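Local coordinates for protein putative hyaluronoglucosaminidase (Clostridium perfringens, PDB 6PWI) that probably hydrolyses N-acetylhexosamine glycosides as a family 84 glycoside hydrolase, this chain being the barrel-bearing portion of a longer secreted, probably cell-wall-anchored protein, at residues I398-G406 with M477-L487; G548-L556 with S604-H612. One frame throughout, in Å; residues are numbered along the deposited sequence.

In the fold
The two contacts form a continuous buried region where the parallel eight-stranded barrel meets the helices that follow it; their centres are about 13 Å apart. Contact 1 joins a loop after barrel strand 387-391 to the segment leading out of helix 467-475, and contact 2 seats the loop before helix 613-623 on helix 540-572. Two salt bridges tie them: Arg402 NH1 to Glu607 OE1 and Asp479 OD2 to Arg611 NH1, each 2.8 Å. Leu403 CG also packs on Trp549 CD2 at 3.4 Å. Both contacts lie away from Asp299, the predicted proton donor, and concern how the barrel is joined to the helical part.

Contact 1 (I398-G406 with M477-L487); sequences INNKRLLMG and MSDPAPNWHGL
Leu404 and Ser478 bring the two irregular segments closest, their CA atoms 4.2 Å apart, and beside them Met405 N donates to Met477 O (2.9 Å, 157°). Farther along, side chains take over the polar work by reaching for backbone carbonyls. Arg402 turns its chain back at chi2 (-64°), which lays the guanidinium edge along the 479-481 backbone: NE meets Asp479 O at 2.9 Å in a bond clearly bent at the hydrogen, whereas NH2 gives an almost straight one to Ala481 O (2.8 Å, 176°). Both acceptors lie close to the guanidinium plane. Arginine suits this place because its several donors diverge within one plane, and NH1 remains for Glu607. The ND2 of Asn399 lies over the centre of one guanidinium face and donates to Pro480 O at 3.0 Å. Asn483 ND2 reaches that oxygen from the other face of its carbonyl plane, so one buried acceptor is gripped twice. The segments thereby join a loop of the (βα)8 barrel, between strands 387-391 and 418-423, to the chain leaving helix 467-475. Within the barrel loop, residues 399-402 form a type I turn; Asn399 OD1 accepts from Lys401 N in an Asx turn, so the oxygen of the asparagine bonds within its own turn while its nitrogen bonds across the contact. Pro480 offers a compact apolar ring to two branched residues: Ile398 CD1 touches its CB alongside at 3.8 Å, while Leu404 CD2 comes across at about a right angle, also 3.8 Å from CB. Back beside the backbone bond, Leu403 CD1 runs alongside Met477 SD (4.1 Å), both leaning on helix 540-572. Water 1 links the carbonyls of Ile398 and Pro482, and water 2 passes from Gly406 N to Ser478 O.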
# COMPACT_ATOMS: atom_id res chain seq x y z
N ILE A 398 -6.29 -16.10 -1.26
CA ILE A 398 -7.21 -16.61 -2.27
C ILE A 398 -6.46 -17.54 -3.22
O ILE A 398 -7.10 -18.31 -3.94
CB ILE A 398 -7.90 -15.45 -3.01
CG1 ILE A 398 -6.91 -14.60 -3.82
CG2 ILE A 398 -8.73 -14.60 -2.06
CD1 ILE A 398 -7.58 -13.69 -4.82
N ASN A 399 -5.12 -17.46 -3.23
CA ASN A 399 -4.28 -18.29 -4.09
C ASN A 399 -2.81 -18.11 -3.71
O ASN A 399 -2.13 -17.23 -4.24
CB ASN A 399 -4.47 -17.99 -5.58
CG ASN A 399 -3.82 -19.04 -6.47
OD1 ASN A 399 -3.04 -19.87 -6.00
ND2 ASN A 399 -4.14 -19.01 -7.75
N ASN A 400 -2.33 -18.98 -2.82
CA ASN A 400 -1.03 -18.79 -2.20
C ASN A 400 0.11 -19.05 -3.19
O ASN A 400 1.26 -18.74 -2.89
CB ASN A 400 -0.88 -19.61 -0.92
CG ASN A 400 -1.52 -18.89 0.25
OD1 ASN A 400 -2.60 -19.27 0.69
ND2 ASN A 400 -0.88 -17.81 0.72
N LYS A 401 -0.24 -19.59 -4.36
CA LYS A 401 0.74 -19.88 -5.40
C LYS A 401 1.17 -18.58 -6.07
O LYS A 401 2.16 -18.56 -6.81
CB LYS A 401 0.16 -20.87 -6.41
CG LYS A 401 -0.09 -22.27 -5.87
CD LYS A 401 -0.42 -23.28 -6.95
CE LYS A 401 -1.89 -23.66 -6.97
NZ LYS A 401 -2.74 -22.57 -7.49
N ARG A 402 0.45 -17.48 -5.79
CA ARG A 402 0.64 -16.24 -6.52
C ARG A 402 1.38 -15.20 -5.68
O ARG A 402 1.17 -15.11 -4.48
CB ARG A 402 -0.72 -15.67 -6.93
CG ARG A 402 -1.49 -16.56 -7.90
CD ARG A 402 -0.81 -16.73 -9.25
NE ARG A 402 -1.79 -17.46 -10.03
CZ ARG A 402 -1.76 -18.77 -10.24
NH1 ARG A 402 -0.74 -19.48 -9.78
NH2 ARG A 402 -2.73 -19.36 -10.92
N LEU A 403 2.27 -14.45 -6.33
CA LEU A 403 2.60 -13.11 -5.90
C LEU A 403 1.75 -12.17 -6.75
O LEU A 403 1.61 -12.39 -7.95
CB LEU A 403 4.08 -12.83 -6.13
CG LEU A 403 5.06 -13.55 -5.21
CD1 LEU A 403 6.47 -13.01 -5.42
CD2 LEU A 403 4.65 -13.43 -3.75
N LEU A 404 1.16 -11.14 -6.13
CA LEU A 404 0.35 -10.20 -6.87
C LEU A 404 1.00 -8.82 -6.83
O LEU A 404 0.90 -8.11 -5.83
CB LEU A 404 -1.07 -10.18 -6.30
CG LEU A 404 -1.77 -11.54 -6.24
CD1 LEU A 404 -3.12 -11.44 -5.53
CD2 LEU A 404 -1.92 -12.13 -7.64
N MET A 405 1.69 -8.46 -7.92
CA MET A 405 2.46 -7.23 -7.96
C MET A 405 2.14 -6.44 -9.23
O MET A 405 3.00 -5.73 -9.75
CB MET A 405 3.97 -7.52 -7.91
CG MET A 405 4.44 -8.22 -6.64
SD MET A 405 6.17 -8.76 -6.79
CE MET A 405 7.00 -7.46 -5.88
N GLY A 406 0.89 -6.55 -9.71
CA GLY A 406 0.47 -5.80 -10.87
C GLY A 406 0.04 -4.38 -10.51
O GLY A 406 0.05 -4.00 -9.34
N MET A 477 3.79 -11.53 -12.63
CA MET A 477 3.26 -12.07 -11.40
C MET A 477 2.15 -11.15 -10.89
O MET A 477 2.41 -10.24 -10.10
CB MET A 477 4.37 -12.19 -10.35
CG MET A 477 5.53 -13.05 -10.78
SD MET A 477 6.80 -13.16 -9.50
CE MET A 477 8.18 -13.83 -10.42
N SER A 478 0.91 -11.38 -11.35
CA SER A 478 -0.15 -10.44 -11.04
C SER A 478 -1.54 -11.03 -11.15
O SER A 478 -2.48 -10.44 -10.62
CB SER A 478 -0.03 -9.14 -11.82
OG SER A 478 0.10 -9.38 -13.21
N ASP A 479 -1.69 -12.20 -11.81
CA ASP A 479 -3.02 -12.76 -12.01
C ASP A 479 -3.34 -13.81 -10.94
O ASP A 479 -2.74 -14.88 -10.93
CB ASP A 479 -3.21 -13.33 -13.42
CG ASP A 479 -4.64 -13.77 -13.72
OD1 ASP A 479 -5.52 -13.52 -12.87
OD2 ASP A 479 -4.88 -14.36 -14.81
N PRO A 480 -4.31 -13.54 -10.03
CA PRO A 480 -4.67 -14.49 -8.98
C PRO A 480 -5.53 -15.67 -9.42
O PRO A 480 -5.67 -16.63 -8.67
CB PRO A 480 -5.43 -13.63 -7.97
CG PRO A 480 -6.07 -12.56 -8.82
CD PRO A 480 -5.06 -12.28 -9.92
N ALA A 481 -6.10 -15.60 -10.63
CA ALA A 481 -6.92 -16.69 -11.17
C ALA A 481 -6.07 -17.93 -11.44
O ALA A 481 -4.90 -17.82 -11.80
CB ALA A 481 -7.62 -16.22 -12.42
N PRO A 482 -6.60 -19.16 -11.27
CA PRO A 482 -7.96 -19.39 -10.76
C PRO A 482 -8.11 -19.25 -9.24
O PRO A 482 -7.18 -19.53 -8.49
CB PRO A 482 -8.25 -20.84 -11.19
CG PRO A 482 -6.89 -21.50 -11.19
CD PRO A 482 -5.92 -20.42 -11.63
N ASN A 483 -9.30 -18.81 -8.81
CA ASN A 483 -9.64 -18.65 -7.41
C ASN A 483 -11.16 -18.69 -7.28
O ASN A 483 -11.87 -18.41 -8.25
CB ASN A 483 -9.04 -17.37 -6.81
CG ASN A 483 -9.48 -16.11 -7.54
OD1 ASN A 483 -10.61 -15.65 -7.37
ND2 ASN A 483 -8.60 -15.56 -8.35
N TRP A 484 -11.65 -19.00 -6.07
CA TRP A 484 -13.05 -19.29 -5.84
C TRP A 484 -13.92 -18.03 -5.95
O TRP A 484 -15.12 -18.14 -6.21
CB TRP A 484 -13.25 -20.06 -4.53
CG TRP A 484 -12.95 -21.53 -4.66
CD1 TRP A 484 -13.76 -22.49 -5.20
CD2 TRP A 484 -11.74 -22.20 -4.26
NE1 TRP A 484 -13.14 -23.71 -5.15
CE2 TRP A 484 -11.91 -23.57 -4.59
CE3 TRP A 484 -10.55 -21.80 -3.65
CZ2 TRP A 484 -10.92 -24.52 -4.33
CZ3 TRP A 484 -9.57 -22.73 -3.40
CH2 TRP A 484 -9.75 -24.07 -3.73
N HIS A 485 -13.32 -16.85 -5.77
CA HIS A 485 -14.06 -15.60 -5.91
C HIS A 485 -14.18 -15.17 -7.37
O HIS A 485 -15.13 -14.50 -7.74
CB HIS A 485 -13.48 -14.50 -5.01
CG HIS A 485 -13.48 -14.87 -3.56
ND1 HIS A 485 -14.65 -15.06 -2.85
CD2 HIS A 485 -12.46 -15.09 -2.71
CE1 HIS A 485 -14.35 -15.39 -1.61
NE2 HIS A 485 -13.01 -15.41 -1.49
N GLY A 486 -13.20 -15.54 -8.20
CA GLY A 486 -13.30 -15.28 -9.63
C GLY A 486 -12.64 -13.96 -10.03
O GLY A 486 -13.00 -13.36 -11.05
N LEU A 487 -11.66 -13.53 -9.23
CA LEU A 487 -10.91 -12.33 -9.54
C LEU A 487 -9.88 -12.68 -10.60
O LEU A 487 -9.20 -13.70 -10.50
CB LEU A 487 -10.24 -11.81 -8.26
CG LEU A 487 -9.45 -10.51 -8.42
CD1 LEU A 487 -10.36 -9.33 -8.71
CD2 LEU A 487 -8.60 -10.25 -7.19
O HOH W 1 -6.70 -20.23 -5.84
O HOH W 2 -1.82 -7.98 -9.05

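Contact 2 (G548-L556 with S604-H612); sequences GWVDSLRDL and SRPEPGTRH
With CG beside the backbone N (chi1 -79°), the side chain of Trp549 leaves the helix so that one indole face meets Pro606, while Ser552, its OG anti to the backbone N (chi1 -174°), reaches toward Pro608. Pro606 CB sits 3.5 Å from the centroid of the five-membered ring and only 8° off its normal, a CH-pi contact made over the face of the pyrrole ring, toward one end of the indole. The CG of the same proline rests against the backbone carbonyl of Gly548, where the helix has no side chain to hold the loop off. Pro608 approaches the indole obliquely, its CD 3.8 Å from Trp549 CD1. Its ring also settles onto the turn of helix between Trp549 and Leu553: CG lies 3.5 Å from Trp549 O and 4.2 Å from Leu553 CB. Thus two prolines, spaced by Glu607, seat the loop that connects strand 602-604 to helix 613-623 against helix 540-572. The side chain of Glu607 sets out away from the helix, and its carboxylate forms salt bridges with Arg605 and with Arg402. Leu556 carries the packing one turn onward, its CD1 4.2 Å from Gly609 CA; glycine fits there, since the loop turns with a positive phi. The Ser552 hydroxyl itself bonds to Ser592 O and takes a hydrogen from water 3 (2.7 Å to OG), which also donates to Pro608 O (2.9 Å). Trp549 NE1 donates to Lys401 O in the barrel loop. Neither proline nitrogen carries a hydrogen, which fits a contact made by ring carbons against the indole and the helix backbone; the chemistry implies one held mainly by shape and dispersion, with the CH-pi approach and a bridging water probably adding to it.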
# COMPACT_ATOMS: atom_id res chain seq x y z
N GLY A 548 11.50 -18.19 -4.33
CA GLY A 548 10.82 -19.33 -4.94
C GLY A 548 10.12 -18.96 -6.25
O GLY A 548 10.09 -19.75 -7.19
N TRP A 549 9.57 -17.74 -6.31
CA TRP A 549 8.89 -17.24 -7.50
C TRP A 549 9.90 -16.92 -8.59
O TRP A 549 9.64 -17.17 -9.77
CB TRP A 549 8.01 -16.04 -7.16
CG TRP A 549 6.71 -16.45 -6.52
CD1 TRP A 549 5.54 -16.74 -7.16
CD2 TRP A 549 6.45 -16.62 -5.12
NE1 TRP A 549 4.57 -17.07 -6.26
CE2 TRP A 549 5.09 -17.01 -4.99
CE3 TRP A 549 7.21 -16.46 -3.95
CZ2 TRP A 549 4.50 -17.25 -3.76
CZ3 TRP A 549 6.62 -16.71 -2.73
CH2 TRP A 549 5.28 -17.10 -2.64
N VAL A 550 11.06 -16.39 -8.20
CA VAL A 550 12.09 -16.06 -9.17
C VAL A 550 12.66 -17.37 -9.72
O VAL A 550 12.98 -17.45 -10.90
CB VAL A 550 13.16 -15.14 -8.55
CG1 VAL A 550 14.29 -14.83 -9.51
CG2 VAL A 550 12.54 -13.85 -8.03
N ASP A 551 12.76 -18.39 -8.85
CA ASP A 551 13.25 -19.70 -9.23
C ASP A 551 12.31 -20.33 -10.26
O ASP A 551 12.74 -20.89 -11.26
CB ASP A 551 13.44 -20.61 -8.01
CG ASP A 551 14.62 -20.23 -7.12
OD1 ASP A 551 15.55 -19.57 -7.63
OD2 ASP A 551 14.59 -20.60 -5.92
N SER A 552 11.00 -20.20 -10.01
CA SER A 552 10.01 -20.76 -10.91
C SER A 552 10.06 -20.03 -12.24
O SER A 552 10.04 -20.66 -13.30
CB SER A 552 8.65 -20.73 -10.28
OG SER A 552 7.71 -21.40 -11.09
N LEU A 553 10.16 -18.70 -12.19
CA LEU A 553 10.18 -17.89 -13.40
C LEU A 553 11.45 -18.14 -14.21
O LEU A 553 11.40 -18.11 -15.44
CB LEU A 553 10.04 -16.40 -13.03
CG LEU A 553 10.02 -15.45 -14.22
CD1 LEU A 553 8.79 -15.67 -15.08
CD2 LEU A 553 10.10 -14.00 -13.76
N ARG A 554 12.58 -18.36 -13.53
CA ARG A 554 13.82 -18.65 -14.24
C ARG A 554 13.63 -19.90 -15.11
O ARG A 554 13.96 -19.89 -16.29
CB ARG A 554 14.99 -18.82 -13.26
CG ARG A 554 16.31 -19.18 -13.92
CD ARG A 554 17.48 -19.39 -12.98
NE ARG A 554 17.58 -18.31 -12.01
CZ ARG A 554 17.20 -18.39 -10.73
NH1 ARG A 554 17.33 -17.34 -9.93
NH2 ARG A 554 16.69 -19.52 -10.26
N ASP A 555 13.05 -20.94 -14.51
CA ASP A 555 12.78 -22.19 -15.20
C ASP A 555 11.81 -21.98 -16.37
O ASP A 555 12.02 -22.55 -17.44
CB ASP A 555 12.34 -23.28 -14.21
CG ASP A 555 13.38 -23.56 -13.13
OD1 ASP A 555 14.58 -23.25 -13.35
OD2 ASP A 555 12.99 -24.09 -12.07
N LEU A 556 10.77 -21.15 -16.17
CA LEU A 556 9.83 -20.85 -17.25
C LEU A 556 10.57 -20.21 -18.42
O LEU A 556 10.31 -20.56 -19.56
CB LEU A 556 8.70 -19.92 -16.78
CG LEU A 556 7.64 -20.47 -15.83
CD1 LEU A 556 6.54 -19.43 -15.65
CD2 LEU A 556 7.04 -21.78 -16.30
N SER A 604 3.65 -24.55 0.01
CA SER A 604 2.94 -24.21 -1.21
C SER A 604 3.92 -24.12 -2.38
O SER A 604 5.08 -23.76 -2.20
CB SER A 604 2.15 -22.94 -1.02
OG SER A 604 1.78 -22.35 -2.26
N ARG A 605 3.43 -24.44 -3.59
CA ARG A 605 4.21 -24.42 -4.82
C ARG A 605 4.06 -23.06 -5.50
O ARG A 605 2.98 -22.73 -6.00
CB ARG A 605 3.79 -25.59 -5.71
CG ARG A 605 4.24 -25.51 -7.16
CD ARG A 605 3.79 -26.71 -7.99
NE ARG A 605 2.34 -26.82 -8.11
CZ ARG A 605 1.60 -26.21 -9.04
NH1 ARG A 605 2.17 -25.42 -9.93
NH2 ARG A 605 0.29 -26.39 -9.06
N PRO A 606 5.11 -22.21 -5.54
CA PRO A 606 5.00 -20.91 -6.18
C PRO A 606 4.80 -21.14 -7.68
O PRO A 606 5.46 -22.00 -8.26
CB PRO A 606 6.32 -20.21 -5.87
CG PRO A 606 7.27 -21.33 -5.52
CD PRO A 606 6.43 -22.45 -4.95
N GLU A 607 3.87 -20.37 -8.26
CA GLU A 607 3.47 -20.57 -9.64
C GLU A 607 3.23 -19.22 -10.31
O GLU A 607 2.09 -18.81 -10.51
CB GLU A 607 2.23 -21.46 -9.70
CG GLU A 607 1.95 -22.00 -11.09
CD GLU A 607 0.59 -22.66 -11.24
OE1 GLU A 607 -0.39 -22.10 -10.71
OE2 GLU A 607 0.52 -23.73 -11.89
N PRO A 608 4.30 -18.49 -10.70
CA PRO A 608 4.15 -17.30 -11.54
C PRO A 608 3.90 -17.63 -13.02
O PRO A 608 4.07 -18.77 -13.44
CB PRO A 608 5.52 -16.62 -11.38
CG PRO A 608 6.48 -17.77 -11.18
CD PRO A 608 5.70 -18.76 -10.34
N GLY A 609 3.46 -16.62 -13.77
CA GLY A 609 3.39 -16.65 -15.22
C GLY A 609 2.25 -17.52 -15.76
O GLY A 609 2.37 -18.07 -16.85
N THR A 610 1.15 -17.59 -15.01
CA THR A 610 0.07 -18.50 -15.35
C THR A 610 -0.85 -17.92 -16.43
O THR A 610 -1.56 -18.68 -17.08
CB THR A 610 -0.78 -18.87 -14.12
OG1 THR A 610 -1.09 -17.67 -13.40
CG2 THR A 610 -0.10 -19.85 -13.19
N ARG A 611 -0.91 -16.60 -16.58
CA ARG A 611 -1.89 -16.05 -17.51
C ARG A 611 -1.47 -16.32 -18.95
O ARG A 611 -2.29 -16.73 -19.77
CB ARG A 611 -2.23 -14.59 -17.19
CG ARG A 611 -3.52 -14.08 -17.85
CD ARG A 611 -3.75 -12.60 -17.61
NE ARG A 611 -4.97 -12.06 -18.21
CZ ARG A 611 -6.19 -12.10 -17.66
NH1 ARG A 611 -6.38 -12.67 -16.48
NH2 ARG A 611 -7.22 -11.58 -18.30
N HIS A 612 -0.18 -16.13 -19.26
CA HIS A 612 0.27 -16.26 -20.64
C HIS A 612 1.53 -17.10 -20.77
O HIS A 612 1.67 -17.79 -21.78
CB HIS A 612 0.39 -14.88 -21.32
CG HIS A 612 -0.92 -14.18 -21.44
ND1 HIS A 612 -1.95 -14.67 -22.23
CD2 HIS A 612 -1.39 -13.05 -20.87
CE1 HIS A 612 -3.00 -13.87 -22.13
NE2 HIS A 612 -2.67 -12.86 -21.31
O HOH W 3 5.41 -21.17 -12.53